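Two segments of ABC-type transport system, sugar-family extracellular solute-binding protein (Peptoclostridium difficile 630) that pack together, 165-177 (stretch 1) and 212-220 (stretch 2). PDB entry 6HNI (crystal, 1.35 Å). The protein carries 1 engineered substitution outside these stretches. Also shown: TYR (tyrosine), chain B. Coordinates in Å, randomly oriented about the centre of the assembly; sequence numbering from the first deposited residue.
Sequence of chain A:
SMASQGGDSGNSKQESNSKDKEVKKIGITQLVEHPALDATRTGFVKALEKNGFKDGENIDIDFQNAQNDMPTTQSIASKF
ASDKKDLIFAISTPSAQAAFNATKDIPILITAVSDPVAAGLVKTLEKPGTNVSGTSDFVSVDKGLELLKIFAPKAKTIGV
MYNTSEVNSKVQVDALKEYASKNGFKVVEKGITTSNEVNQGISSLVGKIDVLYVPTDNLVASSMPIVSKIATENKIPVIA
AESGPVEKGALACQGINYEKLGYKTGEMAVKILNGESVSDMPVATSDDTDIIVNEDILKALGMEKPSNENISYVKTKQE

Stretch 1, residues 165-177: SEVNSKVQVDALK
Stretch 2, residues 212-220: LYVPTDNLV

The first rule of this contact is that one carboxylate serves a helix start. Glu166, N-cap of the helix 167-177, points toward stretch 2 (chi1 m, chi2 t, chi3 47°) and takes the free backbone amides opening the helix at 218: Asn218 N to Glu166 OE1 at 2.9 Å, Leu219 N to Glu166 OE2 at 3.1 Å. Asn218 ND2 (chi1 m) adds 3.1 Å to Glu166 OE1, and Asn168 ND2 gives 2.9 Å to the same oxygen. These donors help offset the like charge of Asp217, whose OD1 lies 3.7 Å from Glu166 OE2.

Asp217 caps its own helix, Val220 N reaching its OD1 at 2.8 Å. With chi1 t its end swings nearer stretch 1, and Ser169 OG (chi1 m) donates to Asp217 OD2 at 2.6 Å, a short bond suited to a small hydroxyl where the backbones are near, CA to CA 5.5 Å.

The loop between strand 212-214 and that helix is read by amides. Asn168 (chi1 p, chi2 -71°) donates from ND2 to Thr216 O at 2.9 Å. Gln172 (m, t, chi3 73°) uses both ends: Thr216 N to Gln172 OE1 at 2.9 Å, Gln172 NE2 to Thr216 OG1 at 2.8 Å. Gln172 NE2 also donates to Asn168 O, one turn back in its own helix, at 3.0 Å. Thr216 (phi/psi -78/69, chi1 p) also accepts at OG1 from the N of the bound tyrosine, 3.0 Å, while Asn218 ND2 donates to O of the bound tyrosine at 2.9 Å.

Register runs antiparallel: Ser169 by Asp217, Gln172 by Pro215 (CA to CA 6.5 Å), Leu176 by Tyr213 (8.9 Å). Outward, polarity fades. Pro215 CB packs 3.3 Å from Gln172 OE1; a water links that OE1 and Tyr213 OH, 2.8 Å from each. Leu176 CD2 (t, p) meets Tyr213 CD2 (chi1 t) obliquely at 4.3 Å. In all, 451 Å² is buried.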

# COMPACT_ATOMS: atom_id res chain seq x y z
N SER A 165 -5.62 8.51 -11.00
CA SER A 165 -4.23 8.51 -11.49
C SER A 165 -3.35 7.37 -11.03
O SER A 165 -2.24 7.29 -11.52
CB SER A 165 -3.52 9.81 -11.09
OG SER A 165 -4.18 10.91 -11.64
N GLU A 166 -3.79 6.56 -10.08
CA GLU A 166 -3.00 5.45 -9.57
C GLU A 166 -3.41 4.14 -10.23
O GLU A 166 -4.52 3.60 -10.00
CB GLU A 166 -3.13 5.37 -8.03
CG GLU A 166 -2.41 6.50 -7.27
CD GLU A 166 -2.53 6.40 -5.73
OE1 GLU A 166 -2.31 5.28 -5.18
OE2 GLU A 166 -2.85 7.45 -5.07
N VAL A 167 -2.50 3.54 -11.01
CA VAL A 167 -2.83 2.29 -11.67
C VAL A 167 -3.09 1.18 -10.66
O VAL A 167 -3.94 0.33 -10.87
CB VAL A 167 -1.79 1.93 -12.72
CG1 VAL A 167 -0.40 1.64 -12.10
CG2 VAL A 167 -2.25 0.73 -13.54
N ASN A 168 -2.37 1.22 -9.54
CA ASN A 168 -2.63 0.30 -8.44
C ASN A 168 -4.07 0.29 -7.97
O ASN A 168 -4.65 -0.77 -7.70
CB ASN A 168 -1.69 0.53 -7.25
CG ASN A 168 -1.58 2.01 -6.85
OD1 ASN A 168 -0.97 2.77 -7.62
ND2 ASN A 168 -2.09 2.40 -5.69
N SER A 169 -4.67 1.47 -7.91
CA SER A 169 -6.06 1.61 -7.49
C SER A 169 -7.03 1.16 -8.56
O SER A 169 -8.01 0.47 -8.23
CB SER A 169 -6.33 3.02 -7.03
OG SER A 169 -5.50 3.31 -5.93
N LYS A 170 -6.74 1.48 -9.81
CA LYS A 170 -7.61 1.07 -10.91
C LYS A 170 -7.76 -0.46 -10.95
O LYS A 170 -8.84 -0.99 -11.12
CB LYS A 170 -7.07 1.59 -12.25
CG LYS A 170 -7.85 1.17 -13.48
CD LYS A 170 -7.03 1.26 -14.77
CE LYS A 170 -7.85 0.86 -16.00
NZ LYS A 170 -8.29 -0.57 -15.97
N VAL A 171 -6.64 -1.18 -10.80
CA VAL A 171 -6.68 -2.62 -10.81
C VAL A 171 -7.55 -3.15 -9.66
O VAL A 171 -8.34 -4.08 -9.85
CB VAL A 171 -5.23 -3.21 -10.74
CG1 VAL A 171 -5.27 -4.70 -10.52
CG2 VAL A 171 -4.45 -2.87 -12.00
N GLN A 172 -7.43 -2.56 -8.47
CA GLN A 172 -8.20 -3.00 -7.34
C GLN A 172 -9.72 -2.68 -7.50
O GLN A 172 -10.54 -3.51 -7.11
CB GLN A 172 -7.67 -2.35 -6.07
CG GLN A 172 -6.26 -2.90 -5.69
CD GLN A 172 -5.65 -2.18 -4.51
OE1 GLN A 172 -6.07 -2.35 -3.37
NE2 GLN A 172 -4.65 -1.34 -4.80
N VAL A 173 -10.04 -1.51 -8.04
CA VAL A 173 -11.46 -1.18 -8.32
C VAL A 173 -12.02 -2.19 -9.31
O VAL A 173 -13.17 -2.64 -9.14
CB VAL A 173 -11.55 0.28 -8.76
CG1 VAL A 173 -12.99 0.59 -9.26
CG2 VAL A 173 -11.20 1.23 -7.63
N ASP A 174 -11.27 -2.56 -10.35
CA ASP A 174 -11.77 -3.58 -11.31
C ASP A 174 -12.06 -4.90 -10.59
O ASP A 174 -13.06 -5.57 -10.89
CB ASP A 174 -10.78 -3.84 -12.42
CG ASP A 174 -10.70 -2.75 -13.40
OD1 ASP A 174 -11.58 -1.88 -13.42
OD2 ASP A 174 -9.73 -2.76 -14.19
N ALA A 175 -11.13 -5.30 -9.71
CA ALA A 175 -11.30 -6.52 -8.89
C ALA A 175 -12.54 -6.44 -8.00
O ALA A 175 -13.27 -7.44 -7.87
CB ALA A 175 -10.07 -6.83 -8.08
N LEU A 176 -12.76 -5.27 -7.39
CA LEU A 176 -13.94 -5.07 -6.58
C LEU A 176 -15.23 -5.24 -7.39
O LEU A 176 -16.19 -5.90 -6.95
CB LEU A 176 -13.90 -3.69 -5.95
CG LEU A 176 -15.07 -3.31 -5.10
CD1 LEU A 176 -15.26 -4.23 -3.94
CD2 LEU A 176 -14.89 -1.90 -4.59
N LYS A 177 -15.24 -4.64 -8.57
CA LYS A 177 -16.43 -4.75 -9.44
C LYS A 177 -16.64 -6.18 -9.90
O LYS A 177 -17.79 -6.63 -10.01
CB LYS A 177 -16.36 -3.81 -10.62
CG LYS A 177 -16.46 -2.35 -10.23
CD LYS A 177 -15.89 -1.41 -11.25
CE LYS A 177 -16.80 -1.10 -12.39
NZ LYS A 177 -16.25 0.10 -13.10
N LEU A 212 -17.95 1.33 3.01
CA LEU A 212 -16.86 1.87 2.18
C LEU A 212 -15.71 0.88 2.18
O LEU A 212 -15.36 0.39 3.26
CB LEU A 212 -16.36 3.15 2.71
CG LEU A 212 -15.42 3.91 1.79
CD1 LEU A 212 -16.07 4.52 0.58
CD2 LEU A 212 -14.69 4.98 2.58
N TYR A 213 -15.22 0.58 0.99
CA TYR A 213 -13.95 -0.22 0.87
C TYR A 213 -12.82 0.73 0.50
O TYR A 213 -12.93 1.50 -0.46
CB TYR A 213 -14.13 -1.29 -0.17
CG TYR A 213 -12.90 -2.19 -0.34
CD1 TYR A 213 -12.63 -3.19 0.56
CD2 TYR A 213 -11.98 -2.01 -1.37
CE1 TYR A 213 -11.47 -3.98 0.42
CE2 TYR A 213 -10.86 -2.81 -1.50
CZ TYR A 213 -10.68 -3.80 -0.61
OH TYR A 213 -9.50 -4.59 -0.75
N VAL A 214 -11.70 0.63 1.23
CA VAL A 214 -10.53 1.45 0.94
C VAL A 214 -9.44 0.56 0.35
O VAL A 214 -8.79 -0.22 1.09
CB VAL A 214 -10.08 2.22 2.17
CG1 VAL A 214 -8.82 3.04 1.89
CG2 VAL A 214 -11.21 3.12 2.70
N PRO A 215 -9.20 0.66 -0.94
CA PRO A 215 -8.08 -0.07 -1.55
C PRO A 215 -6.76 0.53 -1.07
O PRO A 215 -6.70 1.48 -0.32
CB PRO A 215 -8.26 0.15 -3.06
CG PRO A 215 -9.29 1.17 -3.21
CD PRO A 215 -9.79 1.64 -1.90
N THR A 216 -5.67 -0.14 -1.49
CA THR A 216 -4.33 0.42 -1.25
C THR A 216 -3.98 1.55 -2.23
O THR A 216 -3.26 1.40 -3.19
CB THR A 216 -3.23 -0.69 -1.19
OG1 THR A 216 -3.09 -1.31 -2.43
CG2 THR A 216 -3.56 -1.66 -0.07
N ASP A 217 -4.72 2.66 -2.01
CA ASP A 217 -4.63 3.89 -2.71
C ASP A 217 -3.91 4.93 -1.83
O ASP A 217 -4.29 5.16 -0.69
CB ASP A 217 -6.10 4.39 -2.94
CG ASP A 217 -6.14 5.67 -3.74
OD1 ASP A 217 -6.00 6.79 -3.18
OD2 ASP A 217 -6.33 5.55 -4.96
N ASN A 218 -2.78 5.46 -2.36
CA ASN A 218 -1.96 6.34 -1.59
C ASN A 218 -2.63 7.65 -1.19
O ASN A 218 -2.44 8.13 -0.12
CB ASN A 218 -0.64 6.62 -2.33
CG ASN A 218 0.25 5.39 -2.44
OD1 ASN A 218 0.84 4.94 -1.43
ND2 ASN A 218 0.33 4.84 -3.63
N LEU A 219 -3.45 8.17 -2.12
CA LEU A 219 -4.17 9.44 -1.85
C LEU A 219 -5.18 9.27 -0.71
O LEU A 219 -5.17 10.03 0.26
CB LEU A 219 -4.79 9.92 -3.14
CG LEU A 219 -5.42 11.31 -3.01
CD1 LEU A 219 -4.38 12.37 -2.76
CD2 LEU A 219 -6.21 11.61 -4.28
N VAL A 220 -6.00 8.22 -0.79
CA VAL A 220 -7.01 7.99 0.25
C VAL A 220 -6.39 7.56 1.58
O VAL A 220 -6.77 8.04 2.65
CB VAL A 220 -8.10 7.03 -0.24
CG1 VAL A 220 -9.13 6.80 0.85
CG2 VAL A 220 -8.81 7.64 -1.45
N TYR B . -0.34 -0.41 -3.01
CA TYR B . 0.08 1.00 -3.10
C TYR B . 0.88 1.20 -4.38
O TYR B . 1.45 2.28 -4.54
CB TYR B . 0.75 1.52 -1.81
CG TYR B . -0.19 1.55 -0.65
CD1 TYR B . -1.29 2.47 -0.66
CD2 TYR B . -0.12 0.70 0.41
CE1 TYR B . -2.20 2.46 0.36
CE2 TYR B . -1.04 0.68 1.44
CZ TYR B . -2.12 1.59 1.41
OH TYR B . -3.05 1.58 2.43
OXT TYR B . 0.87 0.36 -5.25
O HOH W 1 -8.02 -4.29 -3.11